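Side-chain contacts in peptidase M3B, oligoendopeptidase F (Enterococcus faecium, PDB 2QR4), which probably hydrolyses short peptides, as a zinc-dependent oligoendopeptidase F of metallopeptidase family M3: residues E10-L13 against E14-E18; A72-A75 against R76-L80; V52-V55 against Y56-K60; G32-Q35 against F36-I40. All blocks are in the same frame, centred on the assembly; numbering follows the deposited sequence.

How the interactions relate
All four contacts lie on three helices near the start of the chain. Interactions 1, 2 and 3, on helices 4-18, 68-87 and 33-63, form one packed cluster. The centres of interactions 2 and 3 are about 9 Å apart, and there the hydroxyl OH of Tyr74, hydrogen-bonded to Asp151, lies 3.0 Å from ND1 of His58. Interaction 1 joins both: CD2 of Leu15 is 3.4 Å from CD1 of Ile53, and CD1 of Tyr12 is 3.6 Å from CG of Leu80. Interaction 4 starts the same helix as interaction 3, but their centres are about 30 Å apart. None includes the HEXXH sequence expected to bind the catalytic zinc, which falls within helix 361-379.

Interaction 1: residues E10-L13 against E14-E18; sequences EKYL and ELSEE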
loop_
_atom_site.group_PDB
_atom_site.type_symbol
_atom_site.label_atom_id
_atom_site.label_comp_id
_atom_site.label_asym_id
_atom_site.label_seq_id
_atom_site.Cartn_x
_atom_site.Cartn_y
_atom_site.Cartn_z
ATOM N N GLU A 10 8.709 23.365 15.806
ATOM C CA GLU A 10 9.108 24.723 15.476
ATOM C C GLU A 10 9.345 24.826 13.987
ATOM O O GLU A 10 8.936 25.805 13.367
ATOM C CB GLU A 10 10.362 25.137 16.237
ATOM C CG GLU A 10 10.172 25.185 17.732
ATOM C CD GLU A 10 11.481 25.153 18.488
ATOM O OE1 GLU A 10 12.354 25.996 18.201
ATOM O OE2 GLU A 10 11.630 24.279 19.373
ATOM N N LYS A 11 9.981 23.802 13.419
ATOM C CA LYS A 11 10.277 23.795 11.987
ATOM C C LYS A 11 9.020 23.664 11.141
ATOM O O LYS A 11 8.911 24.305 10.098
ATOM C CB LYS A 11 11.270 22.694 11.631
ATOM C CG LYS A 11 12.587 22.806 12.381
ATOM C CD LYS A 11 13.687 21.999 11.719
ATOM C CE LYS A 11 15.008 22.226 12.421
ATOM N NZ LYS A 11 16.145 22.302 11.463
ATOM N N TYR A 12 8.075 22.839 11.592
ATOM C CA TYR A 12 6.819 22.668 10.877
ATOM C C TYR A 12 6.108 24.004 10.798
ATOM O O TYR A 12 5.611 24.401 9.752
ATOM C CB TYR A 12 5.908 21.649 11.579
ATOM C CG TYR A 12 4.467 21.687 11.081
ATOM C CD1 TYR A 12 4.031 20.828 10.073
ATOM C CD2 TYR A 12 3.550 22.595 11.611
ATOM C CE1 TYR A 12 2.716 20.870 9.605
ATOM C CE2 TYR A 12 2.236 22.651 11.152
ATOM C CZ TYR A 12 1.825 21.786 10.150
ATOM O OH TYR A 12 0.520 21.842 9.699
ATOM N N LEU A 13 6.068 24.700 11.923
ATOM C CA LEU A 13 5.354 25.948 12.014
ATOM C C LEU A 13 5.999 26.975 11.090
ATOM O O LEU A 13 5.312 27.745 10.426
ATOM C CB LEU A 13 5.390 26.436 13.460
ATOM C CG LEU A 13 4.115 27.014 14.059
ATOM C CD1 LEU A 13 2.930 26.126 13.737
ATOM C CD2 LEU A 13 4.280 27.157 15.559
ATOM N N GLU A 14 7.329 26.978 11.051
ATOM C CA GLU A 14 8.066 27.955 10.255
ATOM C C GLU A 14 7.916 27.674 8.769
ATOM O O GLU A 14 7.661 28.582 7.989
ATOM C CB GLU A 14 9.542 27.987 10.656
ATOM C CG GLU A 14 9.772 28.506 12.068
ATOM C CD GLU A 14 11.118 28.104 12.638
ATOM O OE1 GLU A 14 11.304 28.226 13.861
ATOM O OE2 GLU A 14 11.984 27.648 11.869
ATOM N N LEU A 15 8.061 26.416 8.376
ATOM C CA LEU A 15 7.890 26.070 6.979
ATOM C C LEU A 15 6.457 26.327 6.516
ATOM O O LEU A 15 6.249 26.843 5.421
ATOM C CB LEU A 15 8.275 24.624 6.743
ATOM C CG LEU A 15 9.713 24.406 6.300
ATOM C CD1 LEU A 15 10.556 25.670 6.429
ATOM C CD2 LEU A 15 10.313 23.264 7.096
ATOM N N SER A 16 5.481 25.979 7.356
ATOM C CA SER A 16 4.059 26.211 7.062
ATOM C C SER A 16 3.731 27.669 6.841
ATOM O O SER A 16 2.935 27.996 5.973
ATOM C CB SER A 16 3.168 25.699 8.190
ATOM O OG SER A 16 3.111 24.290 8.184
ATOM N N GLU A 17 4.324 28.549 7.633
ATOM C CA GLU A 17 4.022 29.957 7.495
ATOM C C GLU A 17 4.746 30.530 6.284
ATOM O O GLU A 17 4.156 31.263 5.502
ATOM C CB GLU A 17 4.384 30.726 8.769
ATOM C CG GLU A 17 5.655 31.575 8.682
ATOM C CD GLU A 17 5.368 33.046 8.411
ATOM O OE1 GLU A 17 6.283 33.892 8.596
ATOM O OE2 GLU A 17 4.216 33.349 8.023
ATOM N N GLU A 18 6.022 30.192 6.127
ATOM C CA GLU A 18 6.797 30.687 4.999
ATOM C C GLU A 18 6.066 30.334 3.712
ATOM O O GLU A 18 6.069 31.085 2.735
ATOM C CB GLU A 18 8.192 30.061 4.981
ATOM C CG GLU A 18 9.186 30.807 4.113
ATOM C CD GLU A 18 10.541 30.118 4.016
ATOM O OE1 GLU A 18 10.720 29.042 4.624
ATOM O OE2 GLU A 18 11.428 30.659 3.319
#
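On helix 4-18 the side chain of Ser16 folds back onto the preceding turn and bonds to the backbone of Tyr12. This is a common alpha-helical motif, in which the short serine side chain reaches the carbonyl oxygen four residues earlier. The first torsion sets OG anti to the carbonyl carbon of Ser16 itself (chi1 -74°), directing the hydroxyl toward the N-terminal end of the helix. OG gives its proton to Tyr12 O at 3.0 Å, while Ser16 N gives the regular helical bond to Tyr12 O at 2.9 Å. The two donors approach from opposite faces of the carbonyl plane, so one oxygen is gripped twice. The same OG lies over one face of the Tyr12 ring, displaced toward its phenol end and 3.4 Å from CZ. Lys83 of helix 68-87 is hydrogen-bonded to Ser16 OG and weakly to Tyr12 OH, which ties this polar patch to the neighbouring helix.

Buried Leu15 turns to helix 33-63 and packs on Ile53 and Gln49. Locally, its CD2 meets the preceding turn 3.5 Å from Lys11 O. Glutamates suit the solvent side of this surface helix. The extended chain of Glu14 runs back across the preceding turn, with CG 3.1 Å from Glu10 O. Its carboxylate stays apart from that of Glu10, the two OE1 atoms being 5.0 Å from each other.

Interaction 2: residues A72-A75 against R76-L80; sequences ALYA and RASSL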
loop_
_atom_site.group_PDB
_atom_site.type_symbol
_atom_site.label_atom_id
_atom_site.label_comp_id
_atom_site.label_asym_id
_atom_site.label_seq_id
_atom_site.Cartn_x
_atom_site.Cartn_y
_atom_site.Cartn_z
ATOM N N ALA A 72 5.039 8.461 14.301
ATOM C CA ALA A 72 4.331 9.742 14.346
ATOM C C ALA A 72 5.115 10.862 13.687
ATOM O O ALA A 72 4.558 11.663 12.934
ATOM C CB ALA A 72 4.013 10.116 15.781
ATOM N N LEU A 73 6.413 10.912 13.979
ATOM C CA LEU A 73 7.292 11.943 13.441
ATOM C C LEU A 73 7.346 11.819 11.922
ATOM O O LEU A 73 7.199 12.807 11.197
ATOM C CB LEU A 73 8.683 11.792 14.039
ATOM C CG LEU A 73 9.471 13.032 14.444
ATOM C CD1 LEU A 73 10.144 13.665 13.240
ATOM C CD2 LEU A 73 8.569 14.023 15.145
ATOM N N TYR A 74 7.513 10.588 11.447
ATOM C CA TYR A 74 7.617 10.315 10.018
ATOM C C TYR A 74 6.314 10.656 9.276
ATOM O O TYR A 74 6.333 11.232 8.193
ATOM C CB TYR A 74 8.034 8.857 9.789
ATOM C CG TYR A 74 8.098 8.445 8.337
ATOM C CD1 TYR A 74 8.797 9.209 7.402
ATOM C CD2 TYR A 74 7.476 7.279 7.898
ATOM C CE1 TYR A 74 8.846 8.839 6.065
ATOM C CE2 TYR A 74 7.525 6.899 6.563
ATOM C CZ TYR A 74 8.207 7.680 5.653
ATOM O OH TYR A 74 8.264 7.293 4.337
ATOM N N ALA A 75 5.185 10.312 9.873
ATOM C CA ALA A 75 3.892 10.688 9.321
ATOM C C ALA A 75 3.735 12.212 9.252
ATOM O O ALA A 75 3.365 12.748 8.219
ATOM C CB ALA A 75 2.774 10.070 10.156
ATOM N N ARG A 76 4.032 12.922 10.337
ATOM C CA ARG A 76 3.915 14.382 10.296
ATOM C C ARG A 76 4.833 14.963 9.224
ATOM O O ARG A 76 4.453 15.896 8.517
ATOM C CB ARG A 76 4.179 15.024 11.671
ATOM C CG ARG A 76 3.120 14.679 12.705
ATOM C CD ARG A 76 3.251 15.469 13.999
ATOM N NE ARG A 76 1.941 15.652 14.639
ATOM C CZ ARG A 76 1.482 14.955 15.685
ATOM N NH1 ARG A 76 0.271 15.219 16.169
ATOM N NH2 ARG A 76 2.220 13.998 16.254
ATOM N N ALA A 77 6.021 14.387 9.065
ATOM C CA ALA A 77 6.974 14.897 8.073
ATOM C C ALA A 77 6.553 14.578 6.652
ATOM O O ALA A 77 6.818 15.362 5.737
ATOM C CB ALA A 77 8.399 14.394 8.348
ATOM N N SER A 78 5.882 13.443 6.459
ATOM C CA SER A 78 5.353 13.123 5.128
ATOM C C SER A 78 4.250 14.083 4.719
ATOM O O SER A 78 4.250 14.564 3.589
ATOM C CB SER A 78 4.878 11.674 5.021
ATOM O OG SER A 78 5.972 10.801 5.240
ATOM N N SER A 79 3.321 14.377 5.631
ATOM C CA SER A 79 2.250 15.332 5.324
ATOM C C SER A 79 2.826 16.688 4.947
ATOM O O SER A 79 2.388 17.284 3.981
ATOM C CB SER A 79 1.287 15.508 6.499
ATOM O OG SER A 79 0.724 14.279 6.862
ATOM N N LEU A 80 3.805 17.159 5.718
ATOM C CA LEU A 80 4.456 18.453 5.470
ATOM C C LEU A 80 5.081 18.449 4.086
ATOM O O LEU A 80 4.930 19.403 3.334
ATOM C CB LEU A 80 5.574 18.694 6.487
ATOM C CG LEU A 80 5.931 20.081 7.049
ATOM C CD1 LEU A 80 7.424 20.185 7.146
ATOM C CD2 LEU A 80 5.369 21.236 6.249
#
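Ser78 donates twice to one acceptor: its backbone N is 2.8 Å from Tyr74 O, and its OG is 3.0 Å from Tyr74 O. The two donors come from opposite faces of the carbonyl plane, OG standing well above it. With OG held beside its own backbone N (chi1 -62°), the hydroxyl also comes over one face of the Tyr74 ring, near the rim, 3.6 Å from CE1. The phenol oxygen has its own partner, a hydrogen bond to Asp151.

The backbone bonds follow the i to i+4 pattern of an alpha-helix, here helix 68-87, with the Ser78 hydroxyl adding to the backbone ladder. Arg76 N donates to Ala72 O at 2.9 Å, and Ala77 N donates to Leu73 O. Ala75 O takes Ser79 N at 3.1 Å; the bond from Ser79 OG to the same oxygen is weak and unsettled.

Alanines suit the sides where other parts of the assembly come close: Ala77 lies against Ala57 of helix 33-63, and Ala72 and Ala75 pack on Pro458 of the second subunit, as does the longer Arg76. The Arg76 chain extends from CG to NE, carrying its guanidinium past the small methyl of Ala72, with NH2 4.3 Å from Ala72 CB.

Interaction 3: residues V52-V55 against Y56-K60; sequences VIYV and YAHLK
Val55 meets Leu59 one turn further along helix 33-63, branch against branch, with Val55 CG1 4.3 Å from Leu59 CD1. That CD1 also comes to 3.3 Å from Val55 O, so the leucine partly covers the carbonyl that accepts the hydrogen bond of its own backbone N. These apolar side chains pack on an exposed side of the helix.

Tyr56 touches the previous turn through the base of its side chain: CB is 3.4 Å from Val52 O, while its side chain also touches Ser4 of helix 4-18.

Tyr54 makes the polar contact, with His58. Both side chains leave the backbone with CG anti to N (chi1 176° and -172°), which sends them the same way, side by side. His58 ND1 gives a weak hydrogen bond to Tyr54 OH at 3.4 Å; the hydroxyl lies at the edge of the imidazole, near its plane. Tyr74 OH of helix 68-87 also comes close to this ND1. The rings of Tyr54 and His58 are inclined at 53° with centroids 5.7 Å apart, an oblique pairing. Aromatic residues suit this face because it meets helix 68-87, where Phe81 stacks on Tyr54 and Tyr74 meets the His58 ring. Small Ala57, beside them, fits against Leu73. Helices 33-63 and 68-87 run antiparallel, an antiparallel helical hairpin in the all-helical N-terminal part, with Tyr54, Ala57 and His58 on the shared face.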
loop_
_atom_site.group_PDB
_atom_site.type_symbol
_atom_site.label_atom_id
_atom_site.label_comp_id
_atom_site.label_asym_id
_atom_site.label_seq_id
_atom_site.Cartn_x
_atom_site.Cartn_y
_atom_site.Cartn_z
ATOM N N VAL A 52 15.055 17.932 3.961
ATOM C CA VAL A 52 15.953 17.625 5.073
ATOM C C VAL A 52 15.208 17.004 6.248
ATOM O O VAL A 52 15.587 15.958 6.745
ATOM C CB VAL A 52 16.712 18.903 5.536
ATOM C CG1 VAL A 52 17.233 18.756 6.954
ATOM C CG2 VAL A 52 17.849 19.238 4.565
ATOM N N ILE A 53 14.141 17.659 6.685
ATOM C CA ILE A 53 13.258 17.129 7.714
ATOM C C ILE A 53 12.651 15.784 7.305
ATOM O O ILE A 53 12.597 14.848 8.094
ATOM C CB ILE A 53 12.115 18.117 7.981
ATOM C CG1 ILE A 53 12.674 19.453 8.475
ATOM C CG2 ILE A 53 11.102 17.553 8.969
ATOM C CD1 ILE A 53 11.612 20.524 8.541
ATOM N N TYR A 54 12.183 15.679 6.069
ATOM C CA TYR A 54 11.644 14.409 5.611
ATOM C C TYR A 54 12.676 13.261 5.698
ATOM O O TYR A 54 12.459 12.260 6.395
ATOM C CB TYR A 54 11.105 14.526 4.196
ATOM C CG TYR A 54 10.632 13.204 3.656
ATOM C CD1 TYR A 54 9.326 12.767 3.882
ATOM C CD2 TYR A 54 11.491 12.385 2.923
ATOM C CE1 TYR A 54 8.887 11.563 3.376
ATOM C CE2 TYR A 54 11.060 11.172 2.427
ATOM C CZ TYR A 54 9.759 10.766 2.662
ATOM O OH TYR A 54 9.335 9.557 2.175
ATOM N N VAL A 55 13.785 13.415 4.981
ATOM C CA VAL A 55 14.864 12.435 4.983
ATOM C C VAL A 55 15.250 12.022 6.407
ATOM O O VAL A 55 15.423 10.837 6.698
ATOM C CB VAL A 55 16.095 12.977 4.221
ATOM C CG1 VAL A 55 17.377 12.271 4.658
ATOM C CG2 VAL A 55 15.872 12.858 2.721
ATOM N N TYR A 56 15.348 12.995 7.302
ATOM C CA TYR A 56 15.703 12.710 8.686
ATOM C C TYR A 56 14.678 11.836 9.401
ATOM O O TYR A 56 15.037 10.878 10.092
ATOM C CB TYR A 56 15.881 13.999 9.479
ATOM C CG TYR A 56 16.140 13.749 10.947
ATOM C CD1 TYR A 56 17.286 13.069 11.361
ATOM C CD2 TYR A 56 15.241 14.179 11.922
ATOM C CE1 TYR A 56 17.537 12.832 12.708
ATOM C CE2 TYR A 56 15.487 13.954 13.277
ATOM C CZ TYR A 56 16.637 13.277 13.661
ATOM O OH TYR A 56 16.895 13.038 14.996
ATOM N N ALA A 57 13.405 12.183 9.256
ATOM C CA ALA A 57 12.353 11.446 9.931
ATOM C C ALA A 57 12.233 10.036 9.356
ATOM O O ALA A 57 11.958 9.081 10.080
ATOM C CB ALA A 57 11.044 12.181 9.808
ATOM N N HIS A 58 12.446 9.923 8.050
ATOM C CA HIS A 58 12.382 8.645 7.368
ATOM C C HIS A 58 13.485 7.763 7.930
ATOM O O HIS A 58 13.251 6.606 8.279
ATOM C CB HIS A 58 12.559 8.858 5.869
ATOM C CG HIS A 58 12.318 7.642 5.037
ATOM N ND1 HIS A 58 11.286 7.559 4.126
ATOM C CD2 HIS A 58 12.989 6.470 4.954
ATOM C CE1 HIS A 58 11.323 6.382 3.529
ATOM N NE2 HIS A 58 12.350 5.705 4.010
ATOM N N LEU A 59 14.686 8.321 8.053
ATOM C CA LEU A 59 15.804 7.556 8.596
ATOM C C LEU A 59 15.484 7.012 9.979
ATOM O O LEU A 59 15.620 5.820 10.235
ATOM C CB LEU A 59 17.092 8.385 8.629
ATOM C CG LEU A 59 18.070 8.062 7.492
ATOM C CD1 LEU A 59 17.392 8.189 6.122
ATOM C CD2 LEU A 59 19.328 8.931 7.570
ATOM N N LYS A 60 15.055 7.897 10.869
ATOM C CA LYS A 60 14.700 7.499 12.212
ATOM C C LYS A 60 13.612 6.410 12.223
ATOM O O LYS A 60 13.678 5.465 13.006
ATOM C CB LYS A 60 14.288 8.720 13.029
ATOM C CG LYS A 60 15.455 9.398 13.711
ATOM C CD LYS A 60 15.032 9.977 15.057
ATOM C CE LYS A 60 16.245 10.295 15.936
ATOM N NZ LYS A 60 17.014 9.080 16.344
#

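Interaction 4: residues G32-Q35 against F36-I40; sequences GASQ and FLNAI
Phe36 N donates to Gly32 O at 2.9 Å, and this bond closes the first turn of helix 33-63. The CB of Phe36 sits against two carbonyls at once, 3.4 Å from both Gly32 O and Ala33 O. Leu37 is placed alike one step later: its N bonds to Ala33 O at 2.9 Å while its CB rests against Ala33 O and Ser34 O. On the polar side Asn38 bends its amide back over the previous turn, its CG anti to its own carbonyl carbon (chi1 -62°). That brings ND2 to 3.1 Å from Ser34 O, although the angle is too poor for a hydrogen bond. The same ND2 also lies near the serine hydroxyl, 3.7 Å from Ser34 OG.

Gln35 folds back toward the start of the helix. Its bend at chi2 (84°) carries OE1 to 3.4 Å from Gly32 CA, where a residue without a side chain leaves room. The glycine's phi of 151° is likewise one that other residues seldom take.

Farther out, Tyr106 of helix 100-109 packs against this end: its ring meets that of Phe36, its OH makes a weak hydrogen bond with Gly32 N, and small Ala33 also touches it. Leu37 packs on Leu113, and Ile40 on Phe91 and Tyr116. Buried apolar residues on one side and polar Ser34 and Asn38 on another make the first two turns amphipathic, begun by a glycine N-cap.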
loop_
_atom_site.group_PDB
_atom_site.type_symbol
_atom_site.label_atom_id
_atom_site.label_comp_id
_atom_site.label_asym_id
_atom_site.label_seq_id
_atom_site.Cartn_x
_atom_site.Cartn_y
_atom_site.Cartn_z
ATOM N N GLY A 32 10.035 39.552 -15.050
ATOM C CA GLY A 32 11.415 40.029 -15.044
ATOM C C GLY A 32 12.400 39.072 -14.396
ATOM O O GLY A 32 12.008 38.179 -13.636
ATOM N N ALA A 33 13.682 39.266 -14.708
ATOM C CA ALA A 33 14.767 38.416 -14.208
ATOM C C ALA A 33 14.823 38.422 -12.686
ATOM O O ALA A 33 15.137 37.410 -12.060
ATOM C CB ALA A 33 16.101 38.867 -14.780
ATOM N N SER A 34 14.503 39.572 -12.109
ATOM C CA SER A 34 14.470 39.756 -10.667
ATOM C C SER A 34 13.403 38.860 -10.043
ATOM O O SER A 34 13.683 38.099 -9.122
ATOM C CB SER A 34 14.199 41.235 -10.356
ATOM O OG SER A 34 14.216 41.497 -8.969
ATOM N N GLN A 35 12.186 38.930 -10.573
ATOM C CA GLN A 35 11.072 38.172 -10.034
ATOM C C GLN A 35 11.313 36.693 -10.224
ATOM O O GLN A 35 10.885 35.868 -9.411
ATOM C CB GLN A 35 9.773 38.572 -10.722
ATOM C CG GLN A 35 9.256 39.947 -10.330
ATOM C CD GLN A 35 9.898 41.082 -11.122
ATOM O OE1 GLN A 35 10.911 40.899 -11.805
ATOM N NE2 GLN A 35 9.303 42.265 -11.031
ATOM N N PHE A 36 12.009 36.373 -11.309
ATOM C CA PHE A 36 12.336 34.998 -11.657
ATOM C C PHE A 36 13.333 34.458 -10.631
ATOM O O PHE A 36 13.176 33.357 -10.116
ATOM C CB PHE A 36 12.932 34.971 -13.066
ATOM C CG PHE A 36 13.169 33.596 -13.612
ATOM C CD1 PHE A 36 12.119 32.828 -14.076
ATOM C CD2 PHE A 36 14.458 33.091 -13.708
ATOM C CE1 PHE A 36 12.341 31.552 -14.598
ATOM C CE2 PHE A 36 14.688 31.818 -14.223
ATOM C CZ PHE A 36 13.629 31.047 -14.668
ATOM N N LEU A 37 14.341 35.267 -10.323
ATOM C CA LEU A 37 15.346 34.922 -9.328
ATOM C C LEU A 37 14.705 34.736 -7.967
ATOM O O LEU A 37 15.001 33.773 -7.266
ATOM C CB LEU A 37 16.427 36.016 -9.254
ATOM C CG LEU A 37 17.558 35.830 -8.232
ATOM C CD1 LEU A 37 18.268 34.499 -8.409
ATOM C CD2 LEU A 37 18.561 36.971 -8.304
ATOM N N ASN A 38 13.822 35.657 -7.593
ATOM C CA ASN A 38 13.192 35.589 -6.280
ATOM C C ASN A 38 12.340 34.329 -6.122
ATOM O O ASN A 38 12.337 33.702 -5.067
ATOM C CB ASN A 38 12.383 36.861 -5.990
ATOM C CG ASN A 38 13.259 38.105 -5.951
ATOM O OD1 ASN A 38 14.405 38.055 -5.511
ATOM N ND2 ASN A 38 12.725 39.225 -6.425
ATOM N N ALA A 39 11.633 33.952 -7.179
ATOM C CA ALA A 39 10.842 32.720 -7.169
ATOM C C ALA A 39 11.713 31.476 -6.974
ATOM O O ALA A 39 11.414 30.619 -6.146
ATOM C CB ALA A 39 10.013 32.603 -8.457
ATOM N N ILE A 40 12.787 31.379 -7.749
ATOM C CA ILE A 40 13.703 30.256 -7.633
ATOM C C ILE A 40 14.267 30.191 -6.223
ATOM O O ILE A 40 14.374 29.119 -5.642
ATOM C CB ILE A 40 14.881 30.398 -8.606
ATOM C CG1 ILE A 40 14.414 30.171 -10.039
ATOM C CG2 ILE A 40 15.949 29.396 -8.266
ATOM C CD1 ILE A 40 15.336 30.726 -11.062
#